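Ectonucleotide pyrophosphatase/phosphodiesterase family member 5 (Mus musculus, PDB 5VEO) probably hydrolyses phosphodiester or pyrophosphate bonds of a restricted range of nucleotide substrates at the cell surface, using zinc ions. Local coordinates at residues 31-40 with 194-205. The protein carries 1 engineered substitution. Residues are numbered along the deposited sequence; the frame is centred on the assembly and turned at random.
Sequences KVPTPHFHYI and ISDVDHKLGYLI
Asp198, projecting from helix 194-205, receives the first turn of helix 35-40 on its carboxylate, a clear case of an acidic side chain from one helix binding the amino end of another. Phe37 N gives Asp198 OD1 a nearly straight bond of 2.9 Å (166°), arriving almost along the C-O axis, while His36 N adds weak bonds to both oxygens. Asp198 OD2 also accepts from His36 ND1 at 2.9 Å, the ring nitrogen lying above the carboxylate plane. A first torsion near 180° (chi1 -178°) swings the Asp198 carboxylate away from its own backbone N and out to these donors, and the positive end of the dipole of helix 35-40 probably favours its negative charge.

The His36 ring, a knob among Asp198, Leu201, Gly202 and Ile205, lays one face on Gly202, whose CA stands 3.5 Å from the ring centroid in a CH-pi contact. Leu201 CD2 sits squarely over the face of Phe37, likewise 3.5 Å from its centroid, and Val197 CG1 meets that ring's edge. Ile40 CD1 continues the apolar seam between Leu201 and Ile205; at the other end Val32 CG2 packs on Ile194 CG2 (3.6 Å). In one of two modelled Ser195 conformers, a water joins Pro33 O to its OG, a link therefore doubtful.

The axes of segments 35-40 and 194-205 come within 8.3 Å, their N-to-C directions 51° apart, on one side of the central mixed sheet of this alkaline phosphatase-like fold, where Phe37, Ile40 and Leu201 reach strand 218-222, Phe37 and Ile40 also touch strand 338-341, and helix 149-160 flanks 194-205.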
ATOM      1  N   LYS A  31     -19.941   5.338  -4.164  1.00  8.71           N
ATOM      2  CA  LYS A  31     -20.770   5.058  -2.992  1.00 10.70           C
ATOM      3  C   LYS A  31     -21.543   6.287  -2.527  1.00 10.68           C
ATOM      4  O   LYS A  31     -22.623   6.149  -1.940  1.00 14.89           O
ATOM      5  CB  LYS A  31     -19.902   4.528  -1.850  1.00 13.66           C
ATOM      6  CG  LYS A  31     -19.567   3.035  -1.985  1.00 22.36           C
ATOM      7  CD  LYS A  31     -18.898   2.458  -0.714  1.00 24.12           C
ATOM      8  CE  LYS A  31     -18.747   0.953  -0.784  1.00 26.81           C
ATOM      9  NZ  LYS A  31     -20.053   0.297  -0.500  1.00 26.41           N
ATOM     10  N   VAL A  32     -20.988   7.474  -2.749  1.00 11.97           N
ATOM     11  CA  VAL A  32     -21.571   8.757  -2.371  1.00 12.19           C
ATOM     12  C   VAL A  32     -21.120   9.763  -3.414  1.00 12.56           C
ATOM     13  O   VAL A  32     -20.157   9.490  -4.147  1.00 12.69           O
ATOM     14  CB  VAL A  32     -21.107   9.220  -0.983  1.00 15.13           C
ATOM     15  CG1 VAL A  32     -21.671   8.347   0.075  1.00 22.23           C
ATOM     16  CG2 VAL A  32     -19.593   9.254  -0.929  1.00 14.17           C
ATOM     17  N   PRO A  33     -21.738  10.938  -3.490  1.00 13.76           N
ATOM     18  CA  PRO A  33     -21.181  12.000  -4.331  1.00 15.17           C
ATOM     19  C   PRO A  33     -19.729  12.271  -3.959  1.00 14.62           C
ATOM     20  O   PRO A  33     -19.376  12.416  -2.785  1.00 15.54           O
ATOM     21  CB  PRO A  33     -22.094  13.197  -4.036  1.00 17.88           C
ATOM     22  CG  PRO A  33     -23.422  12.550  -3.664  1.00 21.49           C
ATOM     23  CD  PRO A  33     -23.000  11.345  -2.853  1.00 18.17           C
ATOM     24  N   THR A  34     -18.873  12.289  -4.969  1.00 13.88           N
ATOM     25  CA  THR A  34     -17.450  12.576  -4.798  1.00 14.51           C
ATOM     26  C   THR A  34     -17.071  13.671  -5.788  1.00 14.32           C
ATOM     27  O   THR A  34     -16.333  13.445  -6.760  1.00 13.75           O
ATOM     28  CB  THR A  34     -16.597  11.315  -4.970  1.00 13.79           C
ATOM     29  OG1 THR A  34     -16.949  10.646  -6.178  1.00 14.60           O
ATOM     30  CG2 THR A  34     -16.797  10.343  -3.804  1.00 12.39           C
ATOM     31  N   PRO A  35     -17.564  14.886  -5.557  1.00 14.10           N
ATOM     32  CA  PRO A  35     -17.339  15.975  -6.522  1.00 15.42           C
ATOM     33  C   PRO A  35     -15.886  16.331  -6.718  1.00 14.59           C
ATOM     34  O   PRO A  35     -15.509  16.700  -7.835  1.00 16.97           O
ATOM     35  CB  PRO A  35     -18.131  17.144  -5.918  1.00 18.74           C
ATOM     36  CG  PRO A  35     -18.322  16.786  -4.466  1.00 18.27           C
ATOM     37  CD  PRO A  35     -18.459  15.291  -4.466  1.00 15.87           C
ATOM     38  N   HIS A  36     -15.043  16.212  -5.687  1.00 13.55           N
ATOM     39  CA  HIS A  36     -13.654  16.607  -5.878  1.00 13.74           C
ATOM     40  C   HIS A  36     -12.868  15.538  -6.620  1.00 13.92           C
ATOM     41  O   HIS A  36     -12.053  15.869  -7.488  1.00 14.34           O
ATOM     42  CB  HIS A  36     -13.035  16.961  -4.537  1.00 14.21           C
ATOM     43  CG  HIS A  36     -13.686  18.151  -3.919  1.00 17.49           C
ATOM     44  ND1 HIS A  36     -14.562  18.061  -2.861  1.00 18.86           N
ATOM     45  CD2 HIS A  36     -13.667  19.454  -4.284  1.00 16.85           C
ATOM     46  CE1 HIS A  36     -15.003  19.271  -2.558  1.00 18.89           C
ATOM     47  NE2 HIS A  36     -14.476  20.131  -3.407  1.00 19.42           N
ATOM     48  N   PHE A  37     -13.128  14.254  -6.342  1.00 13.24           N
ATOM     49  CA  PHE A  37     -12.570  13.215  -7.199  1.00 11.11           C
ATOM     50  C   PHE A  37     -13.037  13.397  -8.637  1.00 12.63           C
ATOM     51  O   PHE A  37     -12.245  13.270  -9.572  1.00 14.10           O
ATOM     52  CB  PHE A  37     -12.941  11.818  -6.701  1.00 10.39           C
ATOM     53  CG  PHE A  37     -12.133  11.354  -5.500  1.00  9.51           C
ATOM     54  CD1 PHE A  37     -10.945  10.672  -5.674  1.00 10.54           C
ATOM     55  CD2 PHE A  37     -12.567  11.597  -4.209  1.00 12.87           C
ATOM     56  CE1 PHE A  37     -10.186  10.241  -4.575  1.00 12.35           C
ATOM     57  CE2 PHE A  37     -11.821  11.158  -3.109  1.00 14.91           C
ATOM     58  CZ  PHE A  37     -10.623  10.489  -3.306  1.00 12.85           C
ATOM     59  N   HIS A  38     -14.322  13.705  -8.832  1.00 12.81           N
ATOM     60  CA  HIS A  38     -14.847  13.850 -10.186  1.00 14.65           C
ATOM     61  C   HIS A  38     -14.280  15.083 -10.884  1.00 16.30           C
ATOM     62  O   HIS A  38     -14.101  15.070 -12.108  1.00 18.01           O
ATOM     63  CB  HIS A  38     -16.378  13.861 -10.138  1.00 14.70           C
ATOM     64  CG  HIS A  38     -16.970  12.487 -10.092  1.00 16.51           C
ATOM     65  ND1 HIS A  38     -17.029  11.747  -8.933  1.00 16.12           N
ATOM     66  CD2 HIS A  38     -17.489  11.702 -11.067  1.00 18.12           C
ATOM     67  CE1 HIS A  38     -17.579  10.572  -9.188  1.00 17.38           C
ATOM     68  NE2 HIS A  38     -17.857  10.515 -10.479  1.00 16.77           N
ATOM     69  N   TYR A  39     -13.932  16.125 -10.123  1.00 14.92           N
ATOM     70  CA  TYR A  39     -13.276  17.290 -10.705  1.00 17.61           C
ATOM     71  C   TYR A  39     -11.903  16.925 -11.266  1.00 17.20           C
ATOM     72  O   TYR A  39     -11.541  17.342 -12.373  1.00 18.86           O
ATOM     73  CB  TYR A  39     -13.165  18.384  -9.646  1.00 19.17           C
ATOM     74  CG  TYR A  39     -12.418  19.610 -10.092  1.00 18.60           C
ATOM     75  CD1 TYR A  39     -13.016  20.550 -10.921  1.00 22.33           C
ATOM     76  CD2 TYR A  39     -11.115  19.834  -9.681  1.00 20.52           C
ATOM     77  CE1 TYR A  39     -12.328  21.695 -11.319  1.00 23.41           C
ATOM     78  CE2 TYR A  39     -10.426  20.972 -10.070  1.00 23.98           C
ATOM     79  CZ  TYR A  39     -11.030  21.891 -10.896  1.00 26.29           C
ATOM     80  OH  TYR A  39     -10.311  23.013 -11.280  1.00 28.67           O
ATOM     81  N   ILE A  40     -11.131  16.119 -10.533  1.00 17.61           N
ATOM     82  CA  ILE A  40      -9.852  15.649 -11.063  1.00 15.34           C
ATOM     83  C   ILE A  40     -10.069  14.781 -12.300  1.00 13.73           C
ATOM     84  O   ILE A  40      -9.339  14.894 -13.293  1.00 16.31           O
ATOM     85  CB  ILE A  40      -9.065  14.900  -9.975  1.00 15.79           C
ATOM     86  CG1 ILE A  40      -8.564  15.918  -8.939  1.00 18.44           C
ATOM     87  CG2 ILE A  40      -7.902  14.133 -10.596  1.00 17.00           C
ATOM     88  CD1 ILE A  40      -7.849  15.323  -7.766  1.00 20.39           C
ATOM     89  N   ILE A 194     -16.065   8.273   3.131  1.00 10.89           N
ATOM     90  CA  ILE A 194     -15.724   8.573   1.740  1.00 10.73           C
ATOM     91  C   ILE A 194     -16.028  10.040   1.422  1.00  8.91           C
ATOM     92  O   ILE A 194     -15.225  10.734   0.777  1.00 10.22           O
ATOM     93  CB  ILE A 194     -16.442   7.604   0.779  1.00  9.22           C
ATOM     94  CG1 ILE A 194     -15.970   6.156   1.032  1.00 10.68           C
ATOM     95  CG2 ILE A 194     -16.174   8.032  -0.672  1.00 10.57           C
ATOM     96  CD1 ILE A 194     -16.873   5.086   0.468  1.00 13.04           C
ATOM     97  N   SER A 195     -17.184  10.539   1.864  1.00  9.83           N
ATOM     98  CA  SER A 195     -17.502  11.953   1.664  0.64 11.49           C
ATOM     99  C   SER A 195     -16.453  12.846   2.315  1.00 11.48           C
ATOM    100  O   SER A 195     -16.048  13.871   1.745  1.00 13.22           O
ATOM    101  CB  SER A 195     -18.880  12.276   2.245  0.64 15.84           C
ATOM    102  OG  SER A 195     -19.925  11.669   1.520  0.64 18.24           O
ATOM    103  N   ASP A 196     -15.987  12.464   3.498  1.00 11.41           N
ATOM    104  CA  ASP A 196     -14.975  13.264   4.173  1.00 12.19           C
ATOM    105  C   ASP A 196     -13.650  13.256   3.423  1.00 12.49           C
ATOM    106  O   ASP A 196     -12.975  14.293   3.334  1.00 13.04           O
ATOM    107  CB  ASP A 196     -14.755  12.774   5.584  1.00 12.31           C
ATOM    108  CG  ASP A 196     -13.792  13.685   6.332  1.00 16.37           C
ATOM    109  OD1 ASP A 196     -14.165  14.840   6.619  1.00 24.82           O
ATOM    110  OD2 ASP A 196     -12.655  13.277   6.583  1.00 19.85           O
ATOM    111  N   VAL A 197     -13.247  12.089   2.908  1.00 10.09           N
ATOM    112  CA  VAL A 197     -12.019  12.016   2.126  1.00 11.89           C
ATOM    113  C   VAL A 197     -12.140  12.868   0.869  1.00 11.40           C
ATOM    114  O   VAL A 197     -11.198  13.569   0.499  1.00 10.51           O
ATOM    115  CB  VAL A 197     -11.668  10.553   1.813  1.00  9.91           C
ATOM    116  CG1 VAL A 197     -10.533  10.467   0.795  1.00 10.61           C
ATOM    117  CG2 VAL A 197     -11.275   9.849   3.110  1.00 12.24           C
ATOM    118  N   ASP A 198     -13.313  12.857   0.216  1.00 10.87           N
ATOM    119  CA  ASP A 198     -13.527  13.739  -0.924  1.00  9.13           C
ATOM    120  C   ASP A 198     -13.379  15.198  -0.512  1.00  9.47           C
ATOM    121  O   ASP A 198     -12.745  15.991  -1.219  1.00 11.60           O
ATOM    122  CB  ASP A 198     -14.904  13.492  -1.537  1.00 12.07           C
ATOM    123  CG  ASP A 198     -15.155  14.356  -2.753  1.00 12.56           C
ATOM    124  OD1 ASP A 198     -14.677  13.964  -3.859  1.00 14.23           O
ATOM    125  OD2 ASP A 198     -15.794  15.429  -2.570  1.00 18.27           O
ATOM    126  N   HIS A 199     -13.943  15.563   0.640  1.00 11.08           N
ATOM    127  CA  HIS A 199     -13.796  16.920   1.153  1.00 15.00           C
ATOM    128  C   HIS A 199     -12.327  17.268   1.388  1.00 12.25           C
ATOM    129  O   HIS A 199     -11.884  18.366   1.043  1.00 15.86           O
ATOM    130  CB  HIS A 199     -14.606  17.071   2.439  1.00 18.84           C
ATOM    131  CG  HIS A 199     -14.763  18.485   2.891  1.00 30.82           C
ATOM    132  ND1 HIS A 199     -14.085  19.005   3.974  1.00 37.88           N
ATOM    133  CD2 HIS A 199     -15.517  19.496   2.398  1.00 34.00           C
ATOM    134  CE1 HIS A 199     -14.419  20.274   4.131  1.00 37.25           C
ATOM    135  NE2 HIS A 199     -15.287  20.596   3.189  1.00 37.32           N
ATOM    136  N   LYS A 200     -11.554  16.335   1.952  1.00 11.85           N
ATOM    137  CA  LYS A 200     -10.127  16.573   2.182  1.00 13.37           C
ATOM    138  C   LYS A 200      -9.370  16.725   0.871  1.00 13.06           C
ATOM    139  O   LYS A 200      -8.483  17.576   0.755  1.00 13.25           O
ATOM    140  CB  LYS A 200      -9.540  15.443   3.012  1.00 11.80           C
ATOM    141  CG  LYS A 200      -9.943  15.561   4.468  1.00 14.80           C
ATOM    142  CD  LYS A 200      -9.423  14.422   5.278  1.00 17.38           C
ATOM    143  CE  LYS A 200      -9.471  14.757   6.756  1.00 18.93           C
ATOM    144  NZ  LYS A 200     -10.819  15.136   7.237  1.00 21.47           N
ATOM    145  N   LEU A 201      -9.722  15.932  -0.139  1.00 12.07           N
ATOM    146  CA  LEU A 201      -9.127  16.134  -1.448  1.00 11.28           C
ATOM    147  C   LEU A 201      -9.440  17.535  -1.963  1.00 11.87           C
ATOM    148  O   LEU A 201      -8.569  18.214  -2.526  1.00 13.76           O
ATOM    149  CB  LEU A 201      -9.624  15.058  -2.415  1.00 11.04           C
ATOM    150  CG  LEU A 201      -9.111  15.145  -3.853  1.00 12.08           C
ATOM    151  CD1 LEU A 201      -7.575  15.124  -3.917  1.00 14.06           C
ATOM    152  CD2 LEU A 201      -9.746  14.059  -4.708  1.00 15.52           C
ATOM    153  N   GLY A 202     -10.674  17.992  -1.754  1.00 14.83           N
ATOM    154  CA  GLY A 202     -11.034  19.355  -2.129  1.00 15.01           C
ATOM    155  C   GLY A 202     -10.200  20.404  -1.415  1.00 16.08           C
ATOM    156  O   GLY A 202      -9.795  21.403  -2.014  1.00 18.43           O
ATOM    157  N   TYR A 203      -9.924  20.182  -0.130  1.00 15.57           N
ATOM    158  CA  TYR A 203      -9.041  21.065   0.622  1.00 16.65           C
ATOM    159  C   TYR A 203      -7.646  21.123  -0.001  1.00 13.72           C
ATOM    160  O   TYR A 203      -7.057  22.201  -0.163  1.00 16.72           O
ATOM    161  CB  TYR A 203      -8.967  20.579   2.068  1.00 15.96           C
ATOM    162  CG  TYR A 203      -8.102  21.435   2.947  1.00 16.68           C
ATOM    163  CD1 TYR A 203      -8.625  22.551   3.586  1.00 20.25           C
ATOM    164  CD2 TYR A 203      -6.758  21.145   3.130  1.00 15.63           C
ATOM    165  CE1 TYR A 203      -7.843  23.336   4.402  1.00 22.53           C
ATOM    166  CE2 TYR A 203      -5.955  21.942   3.951  1.00 16.68           C
ATOM    167  CZ  TYR A 203      -6.507  23.035   4.571  1.00 18.58           C
ATOM    168  OH  TYR A 203      -5.736  23.828   5.376  1.00 24.21           O
ATOM    169  N   LEU A 204      -7.096  19.963  -0.351  1.00 14.99           N
ATOM    170  CA  LEU A 204      -5.789  19.915  -0.994  1.00 13.50           C
ATOM    171  C   LEU A 204      -5.800  20.677  -2.316  1.00 14.76           C
ATOM    172  O   LEU A 204      -4.888  21.456  -2.609  1.00 15.54           O
ATOM    173  CB  LEU A 204      -5.377  18.454  -1.212  1.00 14.59           C
ATOM    174  CG  LEU A 204      -4.095  18.238  -2.020  1.00 12.68           C
ATOM    175  CD1 LEU A 204      -2.884  18.917  -1.360  1.00 15.62           C
ATOM    176  CD2 LEU A 204      -3.844  16.753  -2.228  1.00 15.62           C
ATOM    177  N   ILE A 205      -6.829  20.458  -3.128  1.00 14.84           N
ATOM    178  CA  ILE A 205      -6.935  21.169  -4.396  1.00 13.89           C
ATOM    179  C   ILE A 205      -6.946  22.672  -4.155  1.00 13.88           C
ATOM    180  O   ILE A 205      -6.232  23.426  -4.818  1.00 18.83           O
ATOM    181  CB  ILE A 205      -8.191  20.722  -5.154  1.00 14.90           C
ATOM    182  CG1 ILE A 205      -8.064  19.259  -5.550  1.00 14.84           C
ATOM    183  CG2 ILE A 205      -8.423  21.617  -6.378  1.00 17.01           C
ATOM    184  CD1 ILE A 205      -9.372  18.685  -6.064  1.00 17.90           C
TER
HETATM  185  O   HOH W   1     -20.590  13.174  -0.535  1.00 25.40           O